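Local atomic coordinates of conjugal transfer protein TRWB (Escherichia coli, PDB entry 1E9R), a protein that probably couples DNA processing to secretion in bacterial conjugation, acting as a hexameric, ring-forming P-loop ATPase that moves DNA toward the type IV transport channel. Residues B[28-33]-B[416-421]; B[115-120]-B[170-175]. One frame throughout, in Å; residues are numbered along the deposited sequence.

How the interactions relate
Interaction 1 joins helix 26-33 to strand 415-419 near one outer end of the mixed central sheet; interaction 2 joins the loop after strand 103-105, at the other end of that sheet, to helix 169-178. They lie on opposite sides of the chain's centre, about 48 Å apart between centres, and share no element. Both are small and mostly buried, and both rest mainly on apolar side chains: aliphatic groups, with a lysine chain alongside, in interaction 1, a leucine against two phenylalanines in interaction 2. The polar chemistry stays within one segment or faces outward. In 28-33 it is exposed arginine and sulfate; in 115-120 it is a buried tryptophan-glutamate bond.

Interaction 1 (B[28-33]-B[416-421]); sequences KLKRMT and AKVPLE. With SO4 (sulfate ion), chain J.
One methyl-to-methyl touch carries most of this contact: CD2 of L29 comes to 3.4 Å from CB of A416, a tight approach for two saturated carbons. L29 starts out toward the strand and holds CG anti to its backbone N (chi1 177°), with chi2 58° turning the CD2 branch to the alanine; its CB also lies 4.0 Å from A416 CB. The next residue, K30, starts to one side of the strand, but its extended chain brings NZ to 4.4 Å from CG1 of V418. This is a loose van der Waals approach of the ammonium end to a methyl, although the ammonium remains 6.4 Å from the OE2 carboxylate oxygen of E421, too far for a salt bridge but close enough that a weak attraction is plausible. A416 and V418 both turn to the helix, while K417 between them turns away.

A different flank of the helix holds a sulfate ion, probably from the crystallisation liquor. R31 bends at chi3, and its guanidinium lies over the CA of K28 with the sulfur at its edge, in plane. NH1 donates to O2 at 2.9 Å, and NH2 makes weaker bonds to O1 and O2, the one to O1 strongly bent (125°). S25 OG also binds the ion and accepts a bond from K28 N near the start of the helix.

V45 of strand 45-46 packs beside L29 and K30, and A416 and V418 pair through their backbones with strand 404-408. The arrangement is a short helix packed against strand 415-419, next to the edge strand 23-24 of the mixed sheet, a peripheral piece of the layered alpha/beta fold characteristic of P-loop NTPases.

Interaction 2 (B[115-120]-B[170-175]); sequences WSFFNE and RELFHW
Apolar packing makes the whole bridge, and all of it passes through L172, whose CD2 methyl meets F117 and F118. The methyl sits at the edge of the F117 ring, in its plane, 3.6 Å from CE1 and 4.0 Å from CZ, so the leucine abuts the rim instead of covering a face. F117 and L172 approach from opposite directions; a chi1 of 79° places CG of the phenylalanine between the backbone N and the carbonyl carbon and sends the ring's far edge to the helix. F118 gives looser support, its CE2 4.3 Å from the same methyl and its ring oblique to it.

Hydrogen bonds act within each segment. W115 NE1 donates to E120 OE2 at 2.8 Å, 157° at the hydrogen, almost in the indole plane and on the anti side of the carboxylate. OE2 also takes the amide of I231, and OE1 bonds S230 OG, so the buried carboxylate is gripped at both oxygens. Backbone bonds from N119 N to S116 O and from E120 N to F117 O form the 3-10 turn that presents both phenylalanines. On the helix, W175 NE1 reaches E171 OE1 only weakly.

Aromatic contacts occur away from this interface: W115 meets W262 edge-to-face, and W175 stacks with F187.

A158 of helix 141-163 lies against F117 and F118, and L154 and T157 of that helix against L172, while M169 touches both phenylalanines. The loop between strand 103-105 and helix 126-134 thus packs against both helix 141-163 and helix 169-178.

Interaction 1 (B[28-33]-B[416-421])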
loop_
_atom_site.group_PDB
_atom_site.type_symbol
_atom_site.label_atom_id
_atom_site.label_comp_id
_atom_site.label_asym_id
_atom_site.label_seq_id
_atom_site.Cartn_x
_atom_site.Cartn_y
_atom_site.Cartn_z
ATOM N N LYS B 28 -2.602 -7.823 46.090
ATOM C CA LYS B 28 -2.705 -9.245 45.788
ATOM C C LYS B 28 -1.652 -9.733 44.780
ATOM O O LYS B 28 -1.167 -10.867 44.879
ATOM C CB LYS B 28 -4.111 -9.573 45.289
ATOM C CG LYS B 28 -4.273 -11.024 44.900
ATOM C CD LYS B 28 -5.728 -11.391 44.704
ATOM C CE LYS B 28 -5.860 -12.818 44.202
ATOM N NZ LYS B 28 -7.262 -13.137 43.837
ATOM N N LEU B 29 -1.292 -8.893 43.812
ATOM C CA LEU B 29 -0.279 -9.294 42.836
ATOM C C LEU B 29 1.081 -9.415 43.527
ATOM O O LEU B 29 1.820 -10.383 43.309
ATOM C CB LEU B 29 -0.192 -8.272 41.694
ATOM C CG LEU B 29 0.866 -8.491 40.603
ATOM C CD1 LEU B 29 0.669 -9.845 39.951
ATOM C CD2 LEU B 29 0.767 -7.368 39.572
ATOM N N LYS B 30 1.402 -8.427 44.362
ATOM C CA LYS B 30 2.669 -8.414 45.101
ATOM C C LYS B 30 2.736 -9.708 45.906
ATOM O O LYS B 30 3.788 -10.334 46.043
ATOM C CB LYS B 30 2.731 -7.178 46.029
ATOM C CG LYS B 30 2.594 -5.853 45.262
ATOM C CD LYS B 30 2.605 -4.581 46.116
ATOM C CE LYS B 30 2.394 -3.365 45.205
ATOM N NZ LYS B 30 2.219 -2.068 45.906
ATOM N N ARG B 31 1.582 -10.113 46.415
ATOM C CA ARG B 31 1.461 -11.324 47.208
ATOM C C ARG B 31 1.799 -12.536 46.348
ATOM O O ARG B 31 2.539 -13.425 46.764
ATOM C CB ARG B 31 0.023 -11.435 47.726
ATOM C CG ARG B 31 -0.186 -12.349 48.925
ATOM C CD ARG B 31 -1.656 -12.411 49.298
ATOM N NE ARG B 31 -2.207 -11.089 49.541
ATOM C CZ ARG B 31 -3.421 -10.719 49.162
ATOM N NH1 ARG B 31 -4.190 -11.580 48.524
ATOM N NH2 ARG B 31 -3.858 -9.493 49.421
ATOM N N MET B 32 1.251 -12.554 45.137
ATOM C CA MET B 32 1.458 -13.657 44.198
ATOM C C MET B 32 2.831 -13.741 43.518
ATOM O O MET B 32 3.294 -14.836 43.206
ATOM C CB MET B 32 0.382 -13.621 43.112
ATOM C CG MET B 32 -1.043 -13.702 43.628
ATOM S SD MET B 32 -2.240 -13.565 42.276
ATOM C CE MET B 32 -1.988 -15.108 41.456
ATOM N N THR B 33 3.473 -12.603 43.264
ATOM C CA THR B 33 4.779 -12.631 42.613
ATOM C C THR B 33 5.905 -12.666 43.625
ATOM O O THR B 33 7.047 -12.950 43.267
ATOM C CB THR B 33 4.990 -11.412 41.707
ATOM O OG1 THR B 33 4.908 -10.212 42.478
ATOM C CG2 THR B 33 3.936 -11.369 40.651
ATOM N N ALA B 416 -2.383 -5.849 37.246
ATOM C CA ALA B 416 -2.791 -4.995 38.349
ATOM C C ALA B 416 -2.559 -3.509 38.063
ATOM O O ALA B 416 -1.574 -3.140 37.434
ATOM C CB ALA B 416 -2.029 -5.402 39.601
ATOM N N LYS B 417 -3.481 -2.664 38.519
ATOM C CA LYS B 417 -3.352 -1.224 38.359
ATOM C C LYS B 417 -2.674 -0.780 39.649
ATOM O O LYS B 417 -3.260 -0.848 40.731
ATOM C CB LYS B 417 -4.728 -0.583 38.228
ATOM C CG LYS B 417 -4.729 0.924 38.013
ATOM C CD LYS B 417 -6.165 1.430 37.965
ATOM C CE LYS B 417 -6.228 2.938 37.948
ATOM N NZ LYS B 417 -7.630 3.435 37.960
ATOM N N VAL B 418 -1.425 -0.352 39.529
ATOM C CA VAL B 418 -0.630 0.062 40.673
ATOM C C VAL B 418 -0.086 1.472 40.481
ATOM O O VAL B 418 0.132 1.912 39.355
ATOM C CB VAL B 418 0.557 -0.916 40.871
ATOM C CG1 VAL B 418 1.506 -0.399 41.930
ATOM C CG2 VAL B 418 0.038 -2.275 41.272
ATOM N N PRO B 419 0.110 2.213 41.579
ATOM C CA PRO B 419 0.643 3.564 41.432
ATOM C C PRO B 419 2.171 3.562 41.530
ATOM O O PRO B 419 2.773 2.704 42.190
ATOM C CB PRO B 419 -0.006 4.306 42.585
ATOM C CG PRO B 419 0.017 3.270 43.645
ATOM C CD PRO B 419 -0.478 2.036 42.918
ATOM N N LEU B 420 2.782 4.516 40.839
ATOM C CA LEU B 420 4.223 4.696 40.840
ATOM C C LEU B 420 4.542 5.704 41.930
ATOM O O LEU B 420 3.833 6.700 42.103
ATOM C CB LEU B 420 4.699 5.255 39.505
ATOM C CG LEU B 420 5.090 4.236 38.446
ATOM C CD1 LEU B 420 5.566 4.955 37.188
ATOM C CD2 LEU B 420 6.197 3.346 39.007
ATOM N N GLU B 421 5.616 5.446 42.658
ATOM C CA GLU B 421 6.034 6.326 43.738
ATOM C C GLU B 421 7.272 7.093 43.312
ATOM O O GLU B 421 8.276 6.481 42.939
ATOM C CB GLU B 421 6.339 5.479 44.970
ATOM C CG GLU B 421 6.999 4.147 44.597
ATOM C CD GLU B 421 6.894 3.096 45.692
ATOM O OE1 GLU B 421 6.473 3.449 46.820
ATOM O OE2 GLU B 421 7.237 1.917 45.417
HETATM S S SO4 J . -6.601 -8.189 48.613
HETATM O O1 SO4 J . -5.397 -7.420 49.003
HETATM O O2 SO4 J . -6.222 -9.530 48.130
HETATM O O3 SO4 J . -7.498 -8.317 49.781
HETATM O O4 SO4 J . -7.325 -7.493 47.532
#

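Interaction 2 (B[115-120]-B[170-175])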
loop_
_atom_site.group_PDB
_atom_site.type_symbol
_atom_site.label_atom_id
_atom_site.label_comp_id
_atom_site.label_asym_id
_atom_site.label_seq_id
_atom_site.Cartn_x
_atom_site.Cartn_y
_atom_site.Cartn_z
ATOM N N TRP B 115 37.724 5.416 23.738
ATOM C CA TRP B 115 37.227 4.276 22.968
ATOM C C TRP B 115 37.077 4.511 21.467
ATOM O O TRP B 115 36.938 5.648 21.013
ATOM C CB TRP B 115 35.860 3.864 23.543
ATOM C CG TRP B 115 35.166 2.732 22.816
ATOM C CD1 TRP B 115 35.248 1.397 23.098
ATOM C CD2 TRP B 115 34.274 2.852 21.699
ATOM N NE1 TRP B 115 34.459 0.677 22.232
ATOM C CE2 TRP B 115 33.851 1.546 21.361
ATOM C CE3 TRP B 115 33.791 3.937 20.947
ATOM C CZ2 TRP B 115 32.964 1.294 20.305
ATOM C CZ3 TRP B 115 32.913 3.686 19.898
ATOM C CH2 TRP B 115 32.509 2.372 19.590
ATOM N N SER B 116 37.102 3.410 20.715
ATOM C CA SER B 116 36.907 3.409 19.261
ATOM C C SER B 116 36.519 1.967 19.017
ATOM O O SER B 116 36.954 1.094 19.761
ATOM C CB SER B 116 38.197 3.710 18.500
ATOM O OG SER B 116 38.942 2.518 18.267
ATOM N N PHE B 117 35.727 1.696 17.986
ATOM C CA PHE B 117 35.322 0.325 17.753
ATOM C C PHE B 117 36.501 -0.612 17.532
ATOM O O PHE B 117 36.352 -1.827 17.638
ATOM C CB PHE B 117 34.325 0.231 16.590
ATOM C CG PHE B 117 34.948 0.306 15.229
ATOM C CD1 PHE B 117 35.246 1.526 14.650
ATOM C CD2 PHE B 117 35.218 -0.853 14.515
ATOM C CE1 PHE B 117 35.804 1.586 13.374
ATOM C CE2 PHE B 117 35.775 -0.800 13.245
ATOM C CZ PHE B 117 36.067 0.420 12.675
ATOM N N PHE B 118 37.675 -0.062 17.244
ATOM C CA PHE B 118 38.850 -0.907 17.040
ATOM C C PHE B 118 39.108 -1.779 18.269
ATOM O O PHE B 118 39.561 -2.921 18.155
ATOM C CB PHE B 118 40.101 -0.061 16.760
ATOM C CG PHE B 118 40.220 0.410 15.338
ATOM C CD1 PHE B 118 40.645 -0.457 14.341
ATOM C CD2 PHE B 118 39.904 1.721 14.990
ATOM C CE1 PHE B 118 40.755 -0.030 13.006
ATOM C CE2 PHE B 118 40.012 2.161 13.660
ATOM C CZ PHE B 118 40.439 1.280 12.666
ATOM N N ASN B 119 38.804 -1.233 19.442
ATOM C CA ASN B 119 39.022 -1.928 20.707
ATOM C C ASN B 119 38.200 -3.197 20.899
ATOM O O ASN B 119 38.449 -3.944 21.849
ATOM C CB ASN B 119 38.735 -0.994 21.892
ATOM C CG ASN B 119 39.511 0.317 21.816
ATOM O OD1 ASN B 119 40.537 0.408 21.146
ATOM N ND2 ASN B 119 39.024 1.336 22.522
ATOM N N GLU B 120 37.229 -3.449 20.019
ATOM C CA GLU B 120 36.377 -4.628 20.170
ATOM C C GLU B 120 36.722 -5.756 19.218
ATOM O O GLU B 120 36.126 -6.834 19.268
ATOM C CB GLU B 120 34.912 -4.247 19.972
ATOM C CG GLU B 120 34.468 -2.984 20.701
ATOM C CD GLU B 120 34.648 -3.048 22.211
ATOM O OE1 GLU B 120 34.971 -4.122 22.751
ATOM O OE2 GLU B 120 34.450 -2.008 22.867
ATOM N N ARG B 170 40.675 8.955 12.969
ATOM C CA ARG B 170 40.898 10.134 12.152
ATOM C C ARG B 170 41.355 9.678 10.767
ATOM O O ARG B 170 40.882 10.183 9.750
ATOM C CB ARG B 170 41.944 11.024 12.819
ATOM C CG ARG B 170 41.840 12.505 12.474
ATOM C CD ARG B 170 42.088 13.374 13.711
ATOM N NE ARG B 170 40.852 13.672 14.439
ATOM C CZ ARG B 170 40.802 14.236 15.647
ATOM N NH1 ARG B 170 41.927 14.563 16.279
ATOM N NH2 ARG B 170 39.628 14.488 16.221
ATOM N N GLU B 171 42.264 8.710 10.730
ATOM C CA GLU B 171 42.763 8.170 9.462
ATOM C C GLU B 171 41.644 7.460 8.696
ATOM O O GLU B 171 41.546 7.563 7.468
ATOM C CB GLU B 171 43.909 7.179 9.707
ATOM C CG GLU B 171 45.302 7.798 9.690
ATOM C CD GLU B 171 45.672 8.357 8.321
ATOM O OE1 GLU B 171 45.741 7.559 7.350
ATOM O OE2 GLU B 171 45.889 9.593 8.219
ATOM N N LEU B 172 40.818 6.731 9.442
ATOM C CA LEU B 172 39.687 6.001 8.893
ATOM C C LEU B 172 38.713 6.993 8.274
ATOM O O LEU B 172 38.218 6.795 7.169
ATOM C CB LEU B 172 38.988 5.220 10.007
ATOM C CG LEU B 172 37.789 4.367 9.607
ATOM C CD1 LEU B 172 38.199 3.295 8.605
ATOM C CD2 LEU B 172 37.223 3.729 10.848
ATOM N N PHE B 173 38.444 8.071 8.994
ATOM C CA PHE B 173 37.526 9.077 8.496
ATOM C C PHE B 173 38.086 9.796 7.272
ATOM O O PHE B 173 37.334 10.153 6.366
ATOM C CB PHE B 173 37.219 10.084 9.599
ATOM C CG PHE B 173 36.179 11.103 9.228
ATOM C CD1 PHE B 173 34.832 10.772 9.228
ATOM C CD2 PHE B 173 36.544 12.410 8.922
ATOM C CE1 PHE B 173 33.863 11.734 8.933
ATOM C CE2 PHE B 173 35.581 13.384 8.626
ATOM C CZ PHE B 173 34.242 13.046 8.633
ATOM N N HIS B 174 39.401 10.008 7.239
ATOM C CA HIS B 174 40.019 10.702 6.111
ATOM C C HIS B 174 39.839 9.904 4.832
ATOM O O HIS B 174 39.337 10.395 3.822
ATOM C CB HIS B 174 41.519 10.915 6.350
ATOM C CG HIS B 174 42.250 11.414 5.139
ATOM N ND1 HIS B 174 42.089 12.696 4.648
ATOM C CD2 HIS B 174 43.074 10.780 4.269
ATOM C CE1 HIS B 174 42.777 12.825 3.527
ATOM N NE2 HIS B 174 43.382 11.676 3.274
ATOM N N TRP B 175 40.277 8.659 4.888
ATOM C CA TRP B 175 40.188 7.778 3.750
ATOM C C TRP B 175 38.773 7.563 3.251
ATOM O O TRP B 175 38.504 7.698 2.062
ATOM C CB TRP B 175 40.814 6.434 4.111
ATOM C CG TRP B 175 42.306 6.465 4.083
ATOM C CD1 TRP B 175 43.170 6.238 5.128
ATOM C CD2 TRP B 175 43.117 6.761 2.946
ATOM N NE1 TRP B 175 44.470 6.379 4.701
ATOM C CE2 TRP B 175 44.465 6.700 3.366
ATOM C CE3 TRP B 175 42.832 7.073 1.608
ATOM C CZ2 TRP B 175 45.524 6.941 2.494
ATOM C CZ3 TRP B 175 43.879 7.309 0.747
ATOM C CH2 TRP B 175 45.213 7.244 1.191
#